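Local coordinates for glutamine aminotransferase class-II domain protein (Ruegeria pomeroyi, PDB 3MDN) that probably releases ammonia from glutamine, as expected of a class-II glutamine amidotransferase domain of the Ntn-hydrolase type, at residues N99-H113 / F135-F149. Residues are numbered along the deposited sequence; the frame is centred on the assembly and turned at random.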
loop_
_atom_site.group_PDB
_atom_site.type_symbol
_atom_site.label_atom_id
_atom_site.label_comp_id
_atom_site.label_asym_id
_atom_site.label_seq_id
_atom_site.Cartn_x
_atom_site.Cartn_y
_atom_site.Cartn_z
ATOM N N ASN D 99 14.295 0.309 0.939
ATOM C CA ASN D 99 13.405 -0.619 1.637
ATOM C C ASN D 99 14.136 -1.529 2.667
ATOM O O ASN D 99 15.331 -1.823 2.526
ATOM C CB ASN D 99 12.583 -1.430 0.618
ATOM C CG ASN D 99 11.410 -2.166 1.250
ATOM O OD1 ASN D 99 11.584 -3.225 1.858
ATOM N ND2 ASN D 99 10.202 -1.616 1.092
ATOM N N ASN D 100 13.386 -1.935 3.701
ATOM C CA ASN D 100 13.894 -2.668 4.869
ATOM C C ASN D 100 13.341 -4.126 4.976
ATOM O O ASN D 100 13.443 -4.779 6.039
ATOM C CB ASN D 100 13.586 -1.872 6.161
ATOM C CG ASN D 100 14.443 -0.577 6.317
ATOM O OD1 ASN D 100 14.362 0.096 7.351
ATOM N ND2 ASN D 100 15.252 -0.241 5.309
ATOM N N CYS D 101 12.769 -4.632 3.878
ATOM C CA CYS D 101 12.250 -6.013 3.829
ATOM C C CYS D 101 13.212 -6.960 3.110
ATOM O O CYS D 101 13.859 -6.571 2.144
ATOM C CB CYS D 101 10.872 -6.060 3.137
ATOM S SG CYS D 101 9.521 -5.278 4.071
ATOM N N HIS D 102 13.307 -8.205 3.568
ATOM C CA HIS D 102 14.137 -9.181 2.853
ATOM C C HIS D 102 13.214 -9.870 1.860
ATOM O O HIS D 102 12.003 -9.675 1.906
ATOM C CB HIS D 102 14.721 -10.200 3.792
ATOM C CG HIS D 102 15.466 -9.632 4.963
ATOM N ND1 HIS D 102 14.971 -8.611 5.757
ATOM C CD2 HIS D 102 16.648 -9.992 5.509
ATOM C CE1 HIS D 102 15.825 -8.356 6.731
ATOM N NE2 HIS D 102 16.840 -9.195 6.614
ATOM N N PRO D 103 13.766 -10.603 0.898
ATOM C CA PRO D 103 15.164 -10.688 0.540
ATOM C C PRO D 103 15.662 -9.387 -0.080
ATOM O O PRO D 103 14.857 -8.493 -0.377
ATOM C CB PRO D 103 15.189 -11.806 -0.508
ATOM C CG PRO D 103 13.883 -12.514 -0.354
ATOM C CD PRO D 103 12.936 -11.444 0.025
ATOM N N PHE D 104 16.983 -9.290 -0.178
ATOM C CA PHE D 104 17.711 -8.282 -0.926
ATOM C C PHE D 104 18.298 -8.960 -2.177
ATOM O O PHE D 104 18.469 -10.169 -2.220
ATOM C CB PHE D 104 18.816 -7.680 -0.051
ATOM C CG PHE D 104 18.287 -7.023 1.221
ATOM C CD1 PHE D 104 17.746 -5.734 1.179
ATOM C CD2 PHE D 104 18.285 -7.714 2.441
ATOM C CE1 PHE D 104 17.245 -5.127 2.334
ATOM C CE2 PHE D 104 17.797 -7.118 3.593
ATOM C CZ PHE D 104 17.274 -5.814 3.536
ATOM N N ALA D 105 18.543 -8.193 -3.228
ATOM C CA ALA D 105 19.052 -8.790 -4.457
ATOM C C ALA D 105 19.950 -7.782 -5.116
ATOM O O ALA D 105 19.677 -6.582 -5.074
ATOM C CB ALA D 105 17.884 -9.145 -5.411
ATOM N N ALA D 106 21.018 -8.266 -5.726
ATOM C CA ALA D 106 21.874 -7.409 -6.530
ATOM C C ALA D 106 22.572 -8.339 -7.513
ATOM O O ALA D 106 23.103 -9.371 -7.104
ATOM C CB ALA D 106 22.872 -6.659 -5.650
ATOM N N ARG D 107 22.528 -7.989 -8.797
ATOM C CA ARG D 107 23.046 -8.853 -9.857
ATOM C C ARG D 107 22.390 -10.245 -9.829
ATOM O O ARG D 107 21.176 -10.332 -9.781
ATOM C CB ARG D 107 24.565 -8.962 -9.726
ATOM C CG ARG D 107 25.228 -7.616 -9.905
ATOM C CD ARG D 107 26.704 -7.693 -9.625
ATOM N NE ARG D 107 27.254 -6.342 -9.715
ATOM C CZ ARG D 107 28.539 -6.050 -9.603
ATOM N NH1 ARG D 107 29.424 -7.033 -9.393
ATOM N NH2 ARG D 107 28.935 -4.784 -9.703
ATOM N N ARG D 108 23.182 -11.323 -9.843
ATOM C CA ARG D 108 22.622 -12.695 -9.809
ATOM C C ARG D 108 22.203 -13.206 -8.409
ATOM O O ARG D 108 21.558 -14.283 -8.295
ATOM C CB ARG D 108 23.603 -13.732 -10.415
ATOM C CG ARG D 108 23.980 -13.577 -11.910
ATOM C CD ARG D 108 25.042 -14.648 -12.330
ATOM N NE ARG D 108 24.686 -15.965 -11.776
ATOM C CZ ARG D 108 25.449 -17.065 -11.806
ATOM N NH1 ARG D 108 26.654 -17.044 -12.375
ATOM N NH2 ARG D 108 24.998 -18.193 -11.261
ATOM N N TRP D 109 22.573 -12.459 -7.366
ATOM C CA TRP D 109 22.510 -12.952 -5.978
ATOM C C TRP D 109 21.316 -12.397 -5.199
ATOM O O TRP D 109 20.879 -11.272 -5.460
ATOM C CB TRP D 109 23.783 -12.568 -5.225
ATOM C CG TRP D 109 24.974 -13.315 -5.687
ATOM C CD1 TRP D 109 25.754 -13.050 -6.774
ATOM C CD2 TRP D 109 25.525 -14.491 -5.068
ATOM N NE1 TRP D 109 26.782 -13.988 -6.865
ATOM C CE2 TRP D 109 26.654 -14.884 -5.832
ATOM C CE3 TRP D 109 25.152 -15.260 -3.968
ATOM C CZ2 TRP D 109 27.422 -16.001 -5.511
ATOM C CZ3 TRP D 109 25.912 -16.372 -3.643
ATOM C CH2 TRP D 109 27.045 -16.735 -4.416
ATOM N N CYS D 110 20.786 -13.195 -4.278
ATOM C CA CYS D 110 19.774 -12.700 -3.355
ATOM C C CYS D 110 20.094 -13.229 -1.996
ATOM O O CYS D 110 20.894 -14.152 -1.876
ATOM C CB CYS D 110 18.356 -13.099 -3.773
ATOM S SG CYS D 110 18.081 -14.865 -3.970
ATOM N N PHE D 111 19.468 -12.674 -0.969
ATOM C CA PHE D 111 19.977 -12.846 0.381
ATOM C C PHE D 111 18.909 -12.446 1.387
ATOM O O PHE D 111 18.201 -11.474 1.185
ATOM C CB PHE D 111 21.210 -11.937 0.515
ATOM C CG PHE D 111 21.898 -11.994 1.854
ATOM C CD1 PHE D 111 21.455 -11.213 2.909
ATOM C CD2 PHE D 111 23.012 -12.801 2.035
ATOM C CE1 PHE D 111 22.092 -11.253 4.131
ATOM C CE2 PHE D 111 23.667 -12.852 3.252
ATOM C CZ PHE D 111 23.201 -12.080 4.307
HETATM N N MSE D 112 18.775 -13.214 2.448
HETATM C CA MSE D 112 17.923 -12.843 3.578
HETATM C C MSE D 112 18.538 -13.322 4.902
HETATM O O MSE D 112 19.328 -14.271 4.926
HETATM C CB MSE D 112 16.499 -13.365 3.404
HETATM C CG MSE D 112 16.368 -14.838 3.242
HETATM SE SE MSE D 112 14.483 -15.284 2.992
HETATM C CE MSE D 112 14.800 -17.223 2.780
ATOM N N HIS D 113 18.190 -12.633 5.981
ATOM C CA HIS D 113 18.894 -12.745 7.227
ATOM C C HIS D 113 17.875 -12.580 8.354
ATOM O O HIS D 113 17.018 -11.722 8.310
ATOM C CB HIS D 113 19.998 -11.665 7.287
ATOM C CG HIS D 113 20.413 -11.265 8.676
ATOM N ND1 HIS D 113 21.183 -12.067 9.492
ATOM C CD2 HIS D 113 20.194 -10.124 9.376
ATOM C CE1 HIS D 113 21.400 -11.454 10.644
ATOM N NE2 HIS D 113 20.812 -10.270 10.597
ATOM N N PHE D 135 29.406 -1.513 -4.841
ATOM C CA PHE D 135 28.124 -2.057 -4.428
ATOM C C PHE D 135 27.281 -1.041 -3.678
ATOM O O PHE D 135 26.131 -1.332 -3.328
ATOM C CB PHE D 135 28.290 -3.380 -3.629
ATOM C CG PHE D 135 28.953 -4.479 -4.423
ATOM C CD1 PHE D 135 28.233 -5.210 -5.340
ATOM C CD2 PHE D 135 30.318 -4.729 -4.285
ATOM C CE1 PHE D 135 28.861 -6.223 -6.085
ATOM C CE2 PHE D 135 30.954 -5.705 -5.022
ATOM C CZ PHE D 135 30.219 -6.457 -5.923
ATOM N N TYR D 136 27.837 0.154 -3.465
ATOM C CA TYR D 136 27.152 1.151 -2.647
ATOM C C TYR D 136 25.811 1.583 -3.262
ATOM O O TYR D 136 24.831 1.830 -2.546
ATOM C CB TYR D 136 28.044 2.349 -2.312
ATOM C CG TYR D 136 27.508 3.112 -1.128
ATOM C CD1 TYR D 136 26.620 4.178 -1.304
ATOM C CD2 TYR D 136 27.855 2.745 0.163
ATOM C CE1 TYR D 136 26.108 4.858 -0.207
ATOM C CE2 TYR D 136 27.350 3.414 1.266
ATOM C CZ TYR D 136 26.481 4.471 1.081
ATOM O OH TYR D 136 25.975 5.138 2.189
ATOM N N THR D 137 25.767 1.646 -4.584
ATOM C CA THR D 137 24.543 1.939 -5.285
ATOM C C THR D 137 23.355 1.008 -4.895
ATOM O O THR D 137 22.205 1.399 -5.003
ATOM C CB THR D 137 24.783 1.887 -6.805
ATOM O OG1 THR D 137 23.590 2.257 -7.479
ATOM C CG2 THR D 137 25.193 0.463 -7.243
ATOM N N TYR D 138 23.638 -0.217 -4.468
ATOM C CA TYR D 138 22.596 -1.135 -4.008
ATOM C C TYR D 138 22.104 -0.848 -2.567
ATOM O O TYR D 138 21.198 -1.523 -2.082
ATOM C CB TYR D 138 23.089 -2.589 -4.104
ATOM C CG TYR D 138 23.512 -2.963 -5.509
ATOM C CD1 TYR D 138 24.848 -3.136 -5.836
ATOM C CD2 TYR D 138 22.566 -3.107 -6.528
ATOM C CE1 TYR D 138 25.232 -3.465 -7.148
ATOM C CE2 TYR D 138 22.944 -3.428 -7.832
ATOM C CZ TYR D 138 24.272 -3.618 -8.130
ATOM O OH TYR D 138 24.656 -3.918 -9.425
ATOM N N ARG D 139 22.712 0.115 -1.875
ATOM C CA ARG D 139 22.328 0.382 -0.492
ATOM C C ARG D 139 21.099 1.294 -0.529
ATOM O O ARG D 139 21.227 2.469 -0.794
ATOM C CB ARG D 139 23.506 0.985 0.300
ATOM C CG ARG D 139 23.212 1.496 1.742
ATOM C CD ARG D 139 22.552 0.453 2.615
ATOM N NE ARG D 139 22.712 0.759 4.035
ATOM C CZ ARG D 139 22.088 0.128 5.022
ATOM N NH1 ARG D 139 21.205 -0.841 4.759
ATOM N NH2 ARG D 139 22.326 0.481 6.283
ATOM N N LYS D 140 19.911 0.718 -0.311
ATOM C CA LYS D 140 18.636 1.462 -0.503
ATOM C C LYS D 140 17.916 1.786 0.795
ATOM O O LYS D 140 17.136 2.702 0.843
ATOM C CB LYS D 140 17.686 0.688 -1.430
ATOM C CG LYS D 140 18.247 0.446 -2.834
ATOM C CD LYS D 140 18.595 1.794 -3.454
ATOM C CE LYS D 140 18.834 1.663 -4.947
ATOM N NZ LYS D 140 19.316 2.950 -5.516
ATOM N N GLY D 141 18.163 1.024 1.850
ATOM C CA GLY D 141 17.501 1.296 3.126
ATOM C C GLY D 141 18.515 1.454 4.239
ATOM O O GLY D 141 19.668 1.857 4.006
ATOM N N SER D 142 18.099 1.132 5.456
ATOM C CA SER D 142 18.954 1.389 6.582
ATOM C C SER D 142 19.149 0.176 7.489
ATOM O O SER D 142 19.631 0.329 8.607
ATOM C CB SER D 142 18.455 2.605 7.372
ATOM O OG SER D 142 17.296 2.282 8.115
ATOM N N THR D 143 18.818 -1.027 7.025
ATOM C CA THR D 143 19.007 -2.199 7.884
ATOM C C THR D 143 20.438 -2.759 7.960
ATOM O O THR D 143 21.263 -2.568 7.042
ATOM C CB THR D 143 18.069 -3.393 7.514
ATOM O OG1 THR D 143 18.495 -4.008 6.282
ATOM C CG2 THR D 143 16.614 -2.961 7.471
ATOM N N ASP D 144 20.691 -3.500 9.035
ATOM C CA ASP D 144 21.935 -4.266 9.195
ATOM C C ASP D 144 22.000 -5.439 8.255
ATOM O O ASP D 144 23.062 -5.777 7.768
ATOM C CB ASP D 144 22.146 -4.718 10.628
ATOM C CG ASP D 144 20.926 -5.443 11.223
ATOM O OD1 ASP D 144 20.034 -5.909 10.482
ATOM O OD2 ASP D 144 20.868 -5.566 12.468
ATOM N N SER D 145 20.855 -6.057 7.992
ATOM C CA SER D 145 20.794 -7.166 7.044
ATOM C C SER D 145 21.325 -6.769 5.680
ATOM O O SER D 145 22.051 -7.530 5.054
ATOM C CB SER D 145 19.353 -7.649 6.896
ATOM O OG SER D 145 18.857 -8.070 8.152
ATOM N N GLU D 146 20.938 -5.583 5.218
ATOM C CA GLU D 146 21.305 -5.117 3.880
ATOM C C GLU D 146 22.793 -4.807 3.825
ATOM O O GLU D 146 23.465 -5.160 2.871
ATOM C CB GLU D 146 20.456 -3.928 3.453
ATOM C CG GLU D 146 20.679 -3.529 1.994
ATOM C CD GLU D 146 19.886 -2.338 1.542
ATOM O OE1 GLU D 146 19.660 -1.393 2.354
ATOM O OE2 GLU D 146 19.533 -2.320 0.331
ATOM N N VAL D 147 23.311 -4.189 4.878
ATOM C CA VAL D 147 24.759 -4.069 5.034
ATOM C C VAL D 147 25.503 -5.410 4.950
ATOM O O VAL D 147 26.449 -5.547 4.171
ATOM C CB VAL D 147 25.147 -3.374 6.357
ATOM C CG1 VAL D 147 26.674 -3.095 6.379
ATOM C CG2 VAL D 147 24.426 -2.069 6.462
ATOM N N LEU D 148 25.075 -6.399 5.727
ATOM C CA LEU D 148 25.752 -7.674 5.732
ATOM C C LEU D 148 25.864 -8.206 4.282
ATOM O O LEU D 148 26.902 -8.730 3.858
ATOM C CB LEU D 148 24.978 -8.663 6.607
ATOM C CG LEU D 148 25.640 -9.656 7.583
ATOM C CD1 LEU D 148 24.788 -10.903 7.663
ATOM C CD2 LEU D 148 27.096 -10.020 7.248
ATOM N N PHE D 149 24.779 -8.096 3.532
ATOM C CA PHE D 149 24.748 -8.602 2.154
ATOM C C PHE D 149 25.720 -7.833 1.269
ATOM O O PHE D 149 26.506 -8.412 0.543
ATOM C CB PHE D 149 23.337 -8.482 1.583
ATOM C CG PHE D 149 23.207 -8.862 0.119
ATOM C CD1 PHE D 149 23.809 -10.000 -0.398
ATOM C CD2 PHE D 149 22.388 -8.104 -0.719
ATOM C CE1 PHE D 149 23.618 -10.363 -1.746
ATOM C CE2 PHE D 149 22.216 -8.445 -2.070
ATOM C CZ PHE D 149 22.825 -9.574 -2.571
#
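F149 of helix 144-149 lies against the hairpin of strands 104-106 and 109-113, its ring laid on one face of the two strands. F111 CB sits over one face of the F149 ring, 3.7 Å from its centroid, and F149 CB returns the contact over a face of the F111 ring. Both side chains have CG anti to the backbone N; they run antiparallel, and the ring planes, 16° apart, are displaced until each ring faces mainly the other's CB. The edge of the F149 ring meets the backbone at A105 and A106, and F104 CB touches F149 CD2 at 3.7 Å. One turn earlier, E146 CB covers one face of the F104 ring, 3.8 Å from its centroid; C101 O lies over the opposite face. Farther along the hairpin, A106 CB stands over the centre of the Y138 ring, while F135 CE1 lies over one face of the R107 guanidinium, which forms salt bridges with E158 and E134.

Past the F104 ring, the extended E146 chain carries its carboxylate to the 139-141 loop. OE1 accepts from G141 N at 2.9 Å through its syn lone pair and from R139 NH1 on the anti side, a salt bridge; OE2 takes K140 N at 3.1 Å. An alanine here would keep CB on the F104 ring but would probably leave the R139 charge without this mate and both loop amides without their acceptor. T143 OG1 caps the helix by accepting from E146 N. Strand 109-113 pairs with strand 185-192 in the sheet, so the contact packs helix on sheet, and one buried carboxylate probably fixes the 139-141 loop beside the second subunit, whose R124 bonds R139 O.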